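Local coordinates for carbohydrate-binding protein (Flavonifractor plautii, PDB 6N1B) that probably removes the acetyl group from the N-acetylgalactosamine of the blood group A antigen, a step in converting A-type to O-type blood, at residues A[311-323]-A[396-408]. Numbering follows the deposited sequence.
Sequences NWEQVGTKPLLSP and FVEMMRVLLDDPG
Lys318 and the last turn of helix 396-404 illustrate how a loop lysine can bind the carbonyl end of a helix already closed by its own backbone. Its ammonium NZ donates to the carbonyl O of Val402 at 2.9 Å, tilted 25° from the carbonyl plane. The same oxygen takes the backbone N of Asp405 from the opposite face, one of the bonds of the Schellman motif that ends the helix, so two donors grip it. The bend in the lysine chain at chi3 (60°) turns its end across the Val402 side chain, where NZ also makes a weak bond, part of a salt bridge, with OD2 of Asp405 at 3.4 Å. The negative end of the helix dipole would probably add to the attraction.

The neighbouring carbonyl, that of Leu403, is served differently. Gly316, without a side chain, brings its CA close enough for a CA-H...O contact with Leu403 O at 3.4 Å, and one water links this oxygen to Thr317 N.

Apolar contacts make up the rest of the interface. CG1 of Val315, anti to its backbone N at chi1 179°, meets Met400 CE at 3.7 Å and touches Leu403 CD1 and Leu404 CD2. The other methyl of Leu403, CD2, rests against the loop backbone, 3.5 Å from Lys318 O. Further along, Leu320 CD1 packs on Met399 SD at 3.6 Å.

Strand 313-314 edges an antiparallel sheet beside strand 300-306, and the loop returns to that strand at the classic beta bulge of Leu320 and Leu321 opposite Leu301. Met399 also touches Leu303 of strand 300-306 and Met352 of strand 351-361, so it bridges the sheets to which these two strands belong; the helix itself directly follows strand 385-395.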
loop_
_atom_site.group_PDB
_atom_site.type_symbol
_atom_site.label_atom_id
_atom_site.label_comp_id
_atom_site.label_asym_id
_atom_site.label_seq_id
_atom_site.Cartn_x
_atom_site.Cartn_y
_atom_site.Cartn_z
ATOM N N ASN A 311 15.177 -7.804 -11.556
ATOM C CA ASN A 311 15.445 -7.070 -12.796
ATOM C C ASN A 311 14.158 -6.712 -13.465
ATOM O O ASN A 311 13.381 -7.633 -13.798
ATOM C CB ASN A 311 16.330 -7.971 -13.664
ATOM C CG ASN A 311 17.618 -8.309 -12.963
ATOM O OD1 ASN A 311 18.461 -7.435 -12.791
ATOM N ND2 ASN A 311 17.754 -9.572 -12.523
ATOM N N TRP A 312 13.902 -5.428 -13.590
ATOM C CA TRP A 312 12.610 -4.921 -14.027
ATOM C C TRP A 312 12.673 -4.200 -15.348
ATOM O O TRP A 312 13.773 -3.822 -15.796
ATOM C CB TRP A 312 12.094 -3.929 -12.960
ATOM C CG TRP A 312 11.836 -4.541 -11.606
ATOM C CD1 TRP A 312 12.772 -4.886 -10.679
ATOM C CD2 TRP A 312 10.582 -4.969 -11.066
ATOM N NE1 TRP A 312 12.205 -5.484 -9.578
ATOM C CE2 TRP A 312 10.852 -5.550 -9.836
ATOM C CE3 TRP A 312 9.272 -4.934 -11.534
ATOM C CZ2 TRP A 312 9.811 -6.135 -9.034
ATOM C CZ3 TRP A 312 8.295 -5.520 -10.783
ATOM C CH2 TRP A 312 8.534 -6.104 -9.541
ATOM N N GLU A 313 11.503 -3.981 -15.918
ATOM C CA GLU A 313 11.382 -3.090 -17.094
ATOM C C GLU A 313 10.026 -2.425 -17.029
ATOM O O GLU A 313 8.995 -3.076 -17.015
ATOM C CB GLU A 313 11.582 -3.858 -18.396
ATOM C CG GLU A 313 11.617 -2.937 -19.651
ATOM C CD GLU A 313 11.888 -3.749 -20.901
ATOM O OE1 GLU A 313 12.938 -3.700 -21.332
ATOM O OE2 GLU A 313 11.048 -4.350 -21.525
ATOM N N GLN A 314 10.035 -1.117 -17.138
ATOM C CA GLN A 314 8.812 -0.341 -17.211
ATOM C C GLN A 314 8.075 -0.688 -18.455
ATOM O O GLN A 314 8.641 -0.891 -19.509
ATOM C CB GLN A 314 9.169 1.116 -17.182
ATOM C CG GLN A 314 7.906 2.069 -17.225
ATOM C CD GLN A 314 8.400 3.514 -17.103
ATOM O OE1 GLN A 314 9.017 3.877 -16.106
ATOM N NE2 GLN A 314 8.058 4.326 -18.095
ATOM N N VAL A 315 6.717 -0.730 -18.350
ATOM C CA VAL A 315 5.844 -1.006 -19.525
ATOM C C VAL A 315 5.475 0.348 -20.188
ATOM O O VAL A 315 4.697 1.125 -19.622
ATOM C CB VAL A 315 4.586 -1.708 -19.102
ATOM C CG1 VAL A 315 3.717 -1.940 -20.358
ATOM C CG2 VAL A 315 4.889 -3.011 -18.402
ATOM N N GLY A 316 6.046 0.625 -21.336
ATOM C CA GLY A 316 5.777 1.817 -22.090
ATOM C C GLY A 316 6.403 3.084 -21.484
ATOM O O GLY A 316 7.045 2.980 -20.423
ATOM N N THR A 317 6.133 4.227 -22.051
ATOM C CA THR A 317 6.497 5.501 -21.590
ATOM C C THR A 317 5.396 6.218 -20.814
ATOM O O THR A 317 5.581 7.233 -20.139
ATOM C CB THR A 317 6.997 6.451 -22.688
ATOM O OG1 THR A 317 5.945 6.583 -23.643
ATOM C CG2 THR A 317 8.209 5.916 -23.330
ATOM N N LYS A 318 4.126 5.745 -21.067
ATOM C CA LYS A 318 2.963 6.421 -20.644
ATOM C C LYS A 318 2.581 6.081 -19.195
ATOM O O LYS A 318 2.754 4.935 -18.769
ATOM C CB LYS A 318 1.782 6.098 -21.608
ATOM C CG LYS A 318 2.065 6.677 -23.000
ATOM C CD LYS A 318 1.132 6.172 -24.071
ATOM C CE LYS A 318 -0.289 6.504 -23.794
ATOM N NZ LYS A 318 -1.110 5.983 -25.017
ATOM N N PRO A 319 1.939 7.003 -18.478
ATOM C CA PRO A 319 1.448 6.700 -17.116
ATOM C C PRO A 319 0.301 5.734 -17.143
ATOM O O PRO A 319 -0.531 5.721 -18.050
ATOM C CB PRO A 319 1.010 8.053 -16.551
ATOM C CG PRO A 319 0.764 8.860 -17.781
ATOM C CD PRO A 319 1.637 8.360 -18.853
ATOM N N LEU A 320 0.279 4.880 -16.130
ATOM C CA LEU A 320 -0.853 4.047 -15.858
ATOM C C LEU A 320 -2.014 4.859 -15.274
ATOM O O LEU A 320 -3.201 4.488 -15.569
ATOM C CB LEU A 320 -0.423 2.936 -14.829
ATOM C CG LEU A 320 -1.433 1.970 -14.327
ATOM C CD1 LEU A 320 -1.941 1.103 -15.496
ATOM C CD2 LEU A 320 -0.884 1.105 -13.207
ATOM N N LEU A 321 -1.795 5.869 -14.495
ATOM C CA LEU A 321 -2.881 6.627 -13.888
ATOM C C LEU A 321 -2.291 8.000 -13.599
ATOM O O LEU A 321 -1.177 8.102 -13.052
ATOM C CB LEU A 321 -3.428 5.975 -12.636
ATOM C CG LEU A 321 -4.836 6.360 -12.180
ATOM C CD1 LEU A 321 -5.831 5.882 -13.219
ATOM C CD2 LEU A 321 -5.138 5.839 -10.829
ATOM N N SER A 322 -3.104 9.072 -13.833
ATOM C CA SER A 322 -2.675 10.407 -13.621
ATOM C C SER A 322 -3.696 11.180 -12.766
ATOM O O SER A 322 -4.874 10.770 -12.766
ATOM C CB SER A 322 -2.518 11.098 -14.981
ATOM O OG SER A 322 -1.552 10.478 -15.815
ATOM N N PRO A 323 -3.311 12.300 -12.193
ATOM C CA PRO A 323 -4.291 13.141 -11.474
ATOM C C PRO A 323 -5.450 13.517 -12.380
ATOM O O PRO A 323 -5.301 13.710 -13.602
ATOM C CB PRO A 323 -3.464 14.359 -11.026
ATOM C CG PRO A 323 -2.080 13.895 -11.023
ATOM C CD PRO A 323 -1.923 12.827 -12.052
ATOM N N PHE A 396 -6.590 -6.191 -18.663
ATOM C CA PHE A 396 -5.104 -6.162 -18.723
ATOM C C PHE A 396 -4.648 -5.897 -20.178
ATOM O O PHE A 396 -3.763 -5.014 -20.394
ATOM C CB PHE A 396 -4.561 -7.506 -18.254
ATOM C CG PHE A 396 -3.042 -7.588 -18.428
ATOM C CD1 PHE A 396 -2.222 -6.985 -17.554
ATOM C CD2 PHE A 396 -2.480 -8.293 -19.478
ATOM C CE1 PHE A 396 -0.785 -7.094 -17.686
ATOM C CE2 PHE A 396 -1.124 -8.316 -19.638
ATOM C CZ PHE A 396 -0.321 -7.712 -18.757
ATOM N N VAL A 397 -5.281 -6.529 -21.168
ATOM C CA VAL A 397 -4.849 -6.324 -22.534
ATOM C C VAL A 397 -5.105 -4.884 -22.955
ATOM O O VAL A 397 -4.244 -4.264 -23.592
ATOM C CB VAL A 397 -5.542 -7.358 -23.481
ATOM C CG1 VAL A 397 -5.396 -7.024 -24.929
ATOM C CG2 VAL A 397 -5.047 -8.761 -23.171
ATOM N N GLU A 398 -6.295 -4.340 -22.644
ATOM C CA GLU A 398 -6.534 -2.984 -23.078
ATOM C C GLU A 398 -5.610 -1.973 -22.393
ATOM O O GLU A 398 -5.147 -0.992 -23.008
ATOM C CB GLU A 398 -8.042 -2.581 -22.833
ATOM C CG GLU A 398 -8.977 -3.371 -23.708
ATOM C CD GLU A 398 -8.918 -3.064 -25.162
ATOM O OE1 GLU A 398 -8.390 -2.020 -25.607
ATOM O OE2 GLU A 398 -9.517 -3.891 -25.946
ATOM N N MET A 399 -5.324 -2.230 -21.131
ATOM C CA MET A 399 -4.369 -1.409 -20.396
ATOM C C MET A 399 -3.004 -1.408 -21.118
ATOM O O MET A 399 -2.399 -0.329 -21.352
ATOM C CB MET A 399 -4.208 -1.918 -19.009
ATOM C CG MET A 399 -3.123 -1.184 -18.173
ATOM S SD MET A 399 -2.620 -2.170 -16.718
ATOM C CE MET A 399 -1.786 -3.492 -17.497
ATOM N N MET A 400 -2.509 -2.605 -21.422
ATOM C CA MET A 400 -1.186 -2.749 -22.121
ATOM C C MET A 400 -1.204 -2.026 -23.480
ATOM O O MET A 400 -0.217 -1.373 -23.820
ATOM C CB MET A 400 -0.883 -4.199 -22.301
ATOM C CG MET A 400 -0.592 -4.951 -21.000
ATOM S SD MET A 400 0.880 -4.419 -20.112
ATOM C CE MET A 400 2.139 -5.181 -21.132
ATOM N N ARG A 401 -2.313 -2.092 -24.177
ATOM C CA ARG A 401 -2.412 -1.448 -25.504
ATOM C C ARG A 401 -2.213 0.079 -25.327
ATOM O O ARG A 401 -1.480 0.753 -26.126
ATOM C CB ARG A 401 -3.730 -1.740 -26.201
ATOM C CG ARG A 401 -3.817 -3.151 -26.626
ATOM C CD ARG A 401 -5.163 -3.506 -27.237
ATOM N NE ARG A 401 -5.065 -4.840 -27.734
ATOM C CZ ARG A 401 -6.042 -5.510 -28.256
ATOM N NH1 ARG A 401 -7.267 -4.995 -28.402
ATOM N NH2 ARG A 401 -5.825 -6.688 -28.704
ATOM N N VAL A 402 -2.822 0.636 -24.286
ATOM C CA VAL A 402 -2.663 2.068 -24.054
ATOM C C VAL A 402 -1.232 2.361 -23.617
ATOM O O VAL A 402 -0.586 3.309 -24.132
ATOM C CB VAL A 402 -3.642 2.618 -23.031
ATOM C CG1 VAL A 402 -3.380 4.038 -22.640
ATOM C CG2 VAL A 402 -5.078 2.453 -23.542
ATOM N N LEU A 403 -0.675 1.617 -22.652
ATOM C CA LEU A 403 0.650 1.897 -22.192
ATOM C C LEU A 403 1.716 1.850 -23.262
ATOM O O LEU A 403 2.690 2.645 -23.257
ATOM C CB LEU A 403 1.001 0.944 -21.067
ATOM C CG LEU A 403 0.212 1.027 -19.770
ATOM C CD1 LEU A 403 0.658 -0.066 -18.794
ATOM C CD2 LEU A 403 0.365 2.397 -19.136
ATOM N N LEU A 404 1.572 0.870 -24.176
ATOM C CA LEU A 404 2.552 0.639 -25.183
ATOM C C LEU A 404 2.225 1.363 -26.490
ATOM O O LEU A 404 3.004 1.272 -27.467
ATOM C CB LEU A 404 2.597 -0.868 -25.502
ATOM C CG LEU A 404 3.128 -1.741 -24.399
ATOM C CD1 LEU A 404 2.852 -3.204 -24.645
ATOM C CD2 LEU A 404 4.617 -1.474 -24.173
ATOM N N ASP A 405 1.133 2.078 -26.546
ATOM C CA ASP A 405 0.663 2.682 -27.814
ATOM C C ASP A 405 0.632 1.675 -28.926
ATOM O O ASP A 405 1.125 1.923 -30.033
ATOM C CB ASP A 405 1.504 3.850 -28.273
ATOM C CG ASP A 405 0.762 4.981 -28.527
ATOM O OD1 ASP A 405 -0.092 4.895 -29.410
ATOM O OD2 ASP A 405 0.985 5.865 -27.708
ATOM N N ASP A 406 0.067 0.493 -28.642
ATOM C CA ASP A 406 0.058 -0.650 -29.605
ATOM C C ASP A 406 -1.374 -1.203 -29.564
ATOM O O ASP A 406 -1.728 -2.016 -28.718
ATOM C CB ASP A 406 1.007 -1.746 -29.112
ATOM C CG ASP A 406 1.061 -2.934 -30.028
ATOM O OD1 ASP A 406 0.312 -2.933 -31.038
ATOM O OD2 ASP A 406 1.879 -3.856 -29.772
ATOM N N PRO A 407 -2.200 -0.785 -30.577
ATOM C CA PRO A 407 -3.579 -1.208 -30.626
ATOM C C PRO A 407 -3.734 -2.714 -30.843
ATOM O O PRO A 407 -4.853 -3.206 -30.747
ATOM C CB PRO A 407 -4.158 -0.439 -31.766
ATOM C CG PRO A 407 -3.031 -0.058 -32.630
ATOM C CD PRO A 407 -1.936 0.255 -31.592
ATOM N N GLY A 408 -2.665 -3.414 -31.250
ATOM C CA GLY A 408 -2.776 -4.855 -31.441
ATOM C C GLY A 408 -2.101 -5.730 -30.457
ATOM O O GLY A 408 -2.006 -6.932 -30.601
HETATM O O HOH W 1 4.681 3.717 -24.625
#